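Local coordinates for protein endoglucanase FnCel5A (Fervidobacterium nodosum, PDB 3NCO) that probably hydrolyses internal beta-1,4-glucosidic bonds of cellulose, as a family 5 glycoside hydrolase with a TIM-barrel fold, at residues V8-S12 with A13-N17; E121-K124 with Q125-Q128. All coordinates share one frame; numbering follows the deposited sequence.

Contact 1. Residues V8-S12 with A13-N17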
loop_
_atom_site.group_PDB
_atom_site.type_symbol
_atom_site.label_atom_id
_atom_site.label_comp_id
_atom_site.label_asym_id
_atom_site.label_seq_id
_atom_site.Cartn_x
_atom_site.Cartn_y
_atom_site.Cartn_z
ATOM N N VAL A 8 1.012 -2.679 31.660
ATOM C CA VAL A 8 1.354 -2.258 30.241
ATOM C C VAL A 8 1.157 -3.384 29.197
ATOM O O VAL A 8 1.903 -3.555 28.225
ATOM C CB VAL A 8 2.692 -1.487 30.117
ATOM C CG1 VAL A 8 2.708 -0.698 28.812
ATOM C CG2 VAL A 8 2.799 -0.510 31.271
ATOM N N ASP A 9 0.102 -4.140 29.451
ATOM C CA ASP A 9 -0.754 -4.658 28.402
ATOM C C ASP A 9 -0.987 -3.526 27.387
ATOM O O ASP A 9 -1.211 -2.372 27.783
ATOM C CB ASP A 9 -2.080 -5.108 29.028
ATOM C CG ASP A 9 -3.044 -5.674 28.014
ATOM O OD1 ASP A 9 -2.592 -6.403 27.090
ATOM O OD2 ASP A 9 -4.256 -5.390 28.142
ATOM N N LYS A 10 -0.914 -3.885 26.099
ATOM C CA LYS A 10 -0.940 -2.997 24.925
ATOM C C LYS A 10 -1.609 -3.849 23.832
ATOM O O LYS A 10 -1.432 -5.066 23.815
ATOM C CB LYS A 10 0.495 -2.758 24.477
ATOM C CG LYS A 10 0.896 -1.337 24.324
ATOM C CD LYS A 10 2.389 -1.212 24.271
ATOM C CE LYS A 10 2.958 -0.769 25.606
ATOM N NZ LYS A 10 4.200 0.025 25.412
ATOM N N SER A 11 -2.356 -3.231 22.913
ATOM C CA SER A 11 -2.918 -3.978 21.797
ATOM C C SER A 11 -1.842 -4.432 20.776
ATOM O O SER A 11 -1.056 -3.624 20.269
ATOM C CB SER A 11 -4.023 -3.174 21.086
ATOM O OG SER A 11 -4.154 -3.664 19.757
ATOM N N SER A 12 -1.841 -5.728 20.476
ATOM C CA SER A 12 -0.860 -6.304 19.563
ATOM C C SER A 12 -0.901 -5.643 18.195
ATOM O O SER A 12 0.152 -5.316 17.628
ATOM C CB SER A 12 -1.108 -7.803 19.407
ATOM O OG SER A 12 -0.067 -8.401 18.661
ATOM N N ALA A 13 -2.107 -5.452 17.640
ATOM C CA ALA A 13 -2.196 -4.856 16.286
ATOM C C ALA A 13 -1.564 -3.465 16.241
ATOM O O ALA A 13 -0.917 -3.064 15.229
ATOM C CB ALA A 13 -3.607 -4.776 15.829
ATOM N N PHE A 14 -1.776 -2.699 17.312
ATOM C CA PHE A 14 -1.205 -1.363 17.355
ATOM C C PHE A 14 0.291 -1.411 17.421
ATOM O O PHE A 14 0.948 -0.569 16.831
ATOM C CB PHE A 14 -1.814 -0.543 18.507
ATOM C CG PHE A 14 -3.220 -0.043 18.206
ATOM C CD1 PHE A 14 -3.433 1.279 17.770
ATOM C CD2 PHE A 14 -4.301 -0.897 18.310
ATOM C CE1 PHE A 14 -4.727 1.743 17.456
ATOM C CE2 PHE A 14 -5.629 -0.416 17.990
ATOM C CZ PHE A 14 -5.825 0.867 17.564
ATOM N N GLU A 15 0.836 -2.413 18.110
ATOM C CA GLU A 15 2.279 -2.562 18.149
ATOM C C GLU A 15 2.869 -3.017 16.806
ATOM O O GLU A 15 3.967 -2.555 16.403
ATOM C CB GLU A 15 2.675 -3.487 19.287
ATOM C CG GLU A 15 2.442 -2.839 20.672
ATOM C CD GLU A 15 3.120 -1.429 20.844
ATOM O OE1 GLU A 15 4.385 -1.357 20.816
ATOM O OE2 GLU A 15 2.365 -0.401 21.001
ATOM N N TYR A 16 2.171 -3.948 16.139
ATOM C CA TYR A 16 2.620 -4.371 14.798
ATOM C C TYR A 16 2.511 -3.201 13.829
ATOM O O TYR A 16 3.352 -3.038 12.928
ATOM C CB TYR A 16 1.843 -5.597 14.286
ATOM C CG TYR A 16 2.345 -6.900 14.830
ATOM C CD1 TYR A 16 1.715 -7.510 15.908
ATOM C CD2 TYR A 16 3.440 -7.513 14.278
ATOM C CE1 TYR A 16 2.209 -8.703 16.448
ATOM C CE2 TYR A 16 3.951 -8.728 14.796
ATOM C CZ TYR A 16 3.317 -9.318 15.865
ATOM O OH TYR A 16 3.800 -10.502 16.411
ATOM N N ASN A 17 1.476 -2.369 13.979
ATOM C CA ASN A 17 1.355 -1.194 13.072
ATOM C C ASN A 17 2.549 -0.263 13.236
ATOM O O ASN A 17 3.079 0.243 12.258
ATOM C CB ASN A 17 0.040 -0.440 13.332
ATOM C CG ASN A 17 -0.235 0.628 12.295
ATOM O OD1 ASN A 17 -0.208 0.383 11.093
ATOM N ND2 ASN A 17 -0.566 1.817 12.779
HETATM O O HOH W 1 -4.514 -6.593 18.787
#
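The Ser-11 hydroxyl meets the Phe-14 ring at its edge: OG lies in the ring plane, 3.1 Å from CD2, and not over the pi face. Ser-11 is the N-cap of helix 12-20, and with OG anti to the backbone N (chi1 157°) the hydroxyl stands beside the opening turn. There a water bridges it to the helix, 3.1 Å from Ser-11 OG and accepting from Ala-13 N at 2.9 Å, which gives this first-turn amide a partner. One residue on, Ser-12 repeats the edge-on approach against a second ring, its OG in the plane of Tyr-16 and 3.2 Å from CE1. The phenol oxygen of Tyr-16 goes elsewhere, to a hydrogen bond with Asp-135, while Ala-13 and Phe-14 rest on Pro-255. Glu-15 bends back at chi2 (-53°), bringing its carboxylate across the aliphatic part of Lys-10, with OE2 3.4 Å from CD. The charged ends stay apart, Lys-10 NZ lying 4.8 Å from Glu-15 OE2, so the touch itself is methylene against carboxylate. The first helical bonds run from Glu-15 N to Ser-11 O and from Tyr-16 N to Ser-12 O. The second is the straighter, with 2.9 Å between Tyr-16 N and Ser-12 O. The chemistry is that of a solvated helix start: serine hydroxyls lie at two aromatic edges, a water takes up the N-H of Ala-13, and Lys-10 and Glu-15 probably attract each other weakly through space.

Contact 2. Residues E121-K124 with Q125-Q128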
loop_
_atom_site.group_PDB
_atom_site.type_symbol
_atom_site.label_atom_id
_atom_site.label_comp_id
_atom_site.label_asym_id
_atom_site.label_seq_id
_atom_site.Cartn_x
_atom_site.Cartn_y
_atom_site.Cartn_z
ATOM N N GLU A 121 -9.322 -17.826 -3.763
ATOM C CA GLU A 121 -8.396 -18.933 -4.087
ATOM C C GLU A 121 -6.941 -18.472 -4.166
ATOM O O GLU A 121 -6.049 -19.177 -3.693
ATOM C CB GLU A 121 -8.770 -19.589 -5.404
ATOM C CG GLU A 121 -10.125 -20.313 -5.381
ATOM C CD GLU A 121 -10.274 -21.273 -4.186
ATOM O OE1 GLU A 121 -9.386 -22.132 -3.988
ATOM O OE2 GLU A 121 -11.260 -21.176 -3.423
ATOM N N ILE A 122 -6.704 -17.279 -4.700
ATOM C CA ILE A 122 -5.332 -16.712 -4.688
ATOM C C ILE A 122 -4.820 -16.652 -3.269
ATOM O O ILE A 122 -3.733 -17.134 -2.954
ATOM C CB ILE A 122 -5.300 -15.300 -5.349
ATOM C CG1 ILE A 122 -5.414 -15.476 -6.857
ATOM C CG2 ILE A 122 -4.005 -14.508 -4.973
ATOM C CD1 ILE A 122 -5.773 -14.195 -7.612
ATOM N N TRP A 123 -5.616 -16.082 -2.388
ATOM C CA TRP A 123 -5.182 -15.915 -1.015
ATOM C C TRP A 123 -5.062 -17.230 -0.238
ATOM O O TRP A 123 -4.203 -17.356 0.667
ATOM C CB TRP A 123 -6.031 -14.868 -0.303
ATOM C CG TRP A 123 -5.373 -13.486 -0.494
ATOM C CD1 TRP A 123 -5.836 -12.396 -1.259
ATOM C CD2 TRP A 123 -4.110 -13.096 0.017
ATOM N NE1 TRP A 123 -4.930 -11.359 -1.186
ATOM C CE2 TRP A 123 -3.850 -11.776 -0.434
ATOM C CE3 TRP A 123 -3.166 -13.750 0.825
ATOM C CZ2 TRP A 123 -2.668 -11.087 -0.079
ATOM C CZ3 TRP A 123 -2.027 -13.091 1.187
ATOM C CH2 TRP A 123 -1.753 -11.757 0.739
ATOM N N LYS A 124 -5.901 -18.209 -0.558
ATOM C CA LYS A 124 -5.733 -19.519 0.086
ATOM C C LYS A 124 -4.315 -20.029 -0.203
ATOM O O LYS A 124 -3.611 -20.553 0.689
ATOM C CB LYS A 124 -6.773 -20.485 -0.461
ATOM C CG LYS A 124 -6.640 -21.887 0.094
ATOM C CD LYS A 124 -7.834 -22.717 -0.378
ATOM C CE LYS A 124 -7.903 -24.102 0.338
ATOM N NZ LYS A 124 -8.433 -23.943 1.768
ATOM N N GLN A 125 -3.892 -19.864 -1.442
ATOM C CA GLN A 125 -2.580 -20.304 -1.863
ATOM C C GLN A 125 -1.425 -19.464 -1.296
ATOM O O GLN A 125 -0.392 -20.025 -0.919
ATOM C CB GLN A 125 -2.512 -20.274 -3.362
ATOM C CG GLN A 125 -3.353 -21.373 -3.943
ATOM C CD GLN A 125 -3.351 -21.272 -5.438
ATOM O OE1 GLN A 125 -2.371 -21.625 -6.065
ATOM N NE2 GLN A 125 -4.407 -20.694 -6.015
ATOM N N VAL A 126 -1.538 -18.153 -1.332
ATOM C CA VAL A 126 -0.461 -17.289 -0.840
ATOM C C VAL A 126 -0.302 -17.497 0.676
ATOM O O VAL A 126 0.849 -17.699 1.185
ATOM C CB VAL A 126 -0.735 -15.817 -1.128
ATOM C CG1 VAL A 126 0.420 -14.958 -0.537
ATOM C CG2 VAL A 126 -0.900 -15.572 -2.641
ATOM N N ALA A 127 -1.423 -17.561 1.384
ATOM C CA ALA A 127 -1.376 -17.873 2.814
ATOM C C ALA A 127 -0.730 -19.223 3.068
ATOM O O ALA A 127 0.049 -19.407 4.031
ATOM C CB ALA A 127 -2.784 -17.818 3.469
ATOM N N GLN A 128 -1.082 -20.242 2.270
ATOM C CA GLN A 128 -0.468 -21.542 2.513
ATOM C C GLN A 128 1.032 -21.436 2.299
ATOM O O GLN A 128 1.840 -21.991 3.101
ATOM C CB GLN A 128 -1.036 -22.586 1.573
ATOM C CG GLN A 128 -0.290 -23.942 1.612
ATOM C CD GLN A 128 -0.577 -24.733 2.881
ATOM O OE1 GLN A 128 -1.645 -24.609 3.461
ATOM N NE2 GLN A 128 0.388 -25.546 3.316
#
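The carbonyl oxygen of Glu-121 is gripped twice by Gln-125, once by its backbone and once by its side chain. Gln-125 N makes the ordinary helical bond, 3.2 Å to Glu-121 O, whereas Gln-125 NE2 arrives at the same distance from the opposite face of the carbonyl, 65° out of its plane and therefore not on a lone pair. CG of Gln-125 sits beside its own backbone N (chi1 -71°), and the extended chain beyond it carries the amide back along the helix to this oxygen. The amide is also tied to the loop that leads into helix 78-93: NE2 bonds to Tyr-74 O, and OE1 accepts from Ile-76 N. Replaced by an alanine, Gln-125 would lose its amide, which would probably leave Ile-76 N and Tyr-74 O without these mates and take from Glu-121 O its second donor, weakening the tie between helix and loop. The inward side of the helix is apolar. Val-126 sends CG1, anti to its backbone N (chi1 178°), obliquely against the six-membered ring of Trp-123, 3.5 Å from CZ3. Its other methyl, CG2, lies alongside Ile-122 CG2 at 4.0 Å, the two side chains pointing the same way, and both residues also touch Trp-64. The indole of Trp-123 is fixed from outside by its NE1 bond to Ile-141 O. Lys-124 reaches helix 151-168, where NZ forms a salt bridge with Glu-164. This part of helix 112-130 is held in two ways: the indole packs against Phe-139 of strand 137-140 and helix 151-168, the aliphatic chains against Trp-64, while the Gln-125 amide and the lysine make polar links to a loop and the next helix.

Both contacts are local, each within a single stretch of chain, but their settings differ: helix 12-20 lies across the N-terminal end of the TIM barrel, helix 112-130 in the ring of helices around it. Contact 1 is a surface contact where the N-terminal tail enters its helix; contact 2 is partly buried in mid-helix. They hold different elements, with centres 26 Å apart and nearest atoms about 15 Å apart, and do not touch. In contact 1 a water partners a backbone N-H, Lys-10 is exposed and Glu-15 partly so. In contact 2 the amides bond within the helix, apolar groups fill the inner side, and the ends of Trp-123, Lys-124 and Gln-125 bond to neighbouring elements, as Tyr-16 does in contact 1.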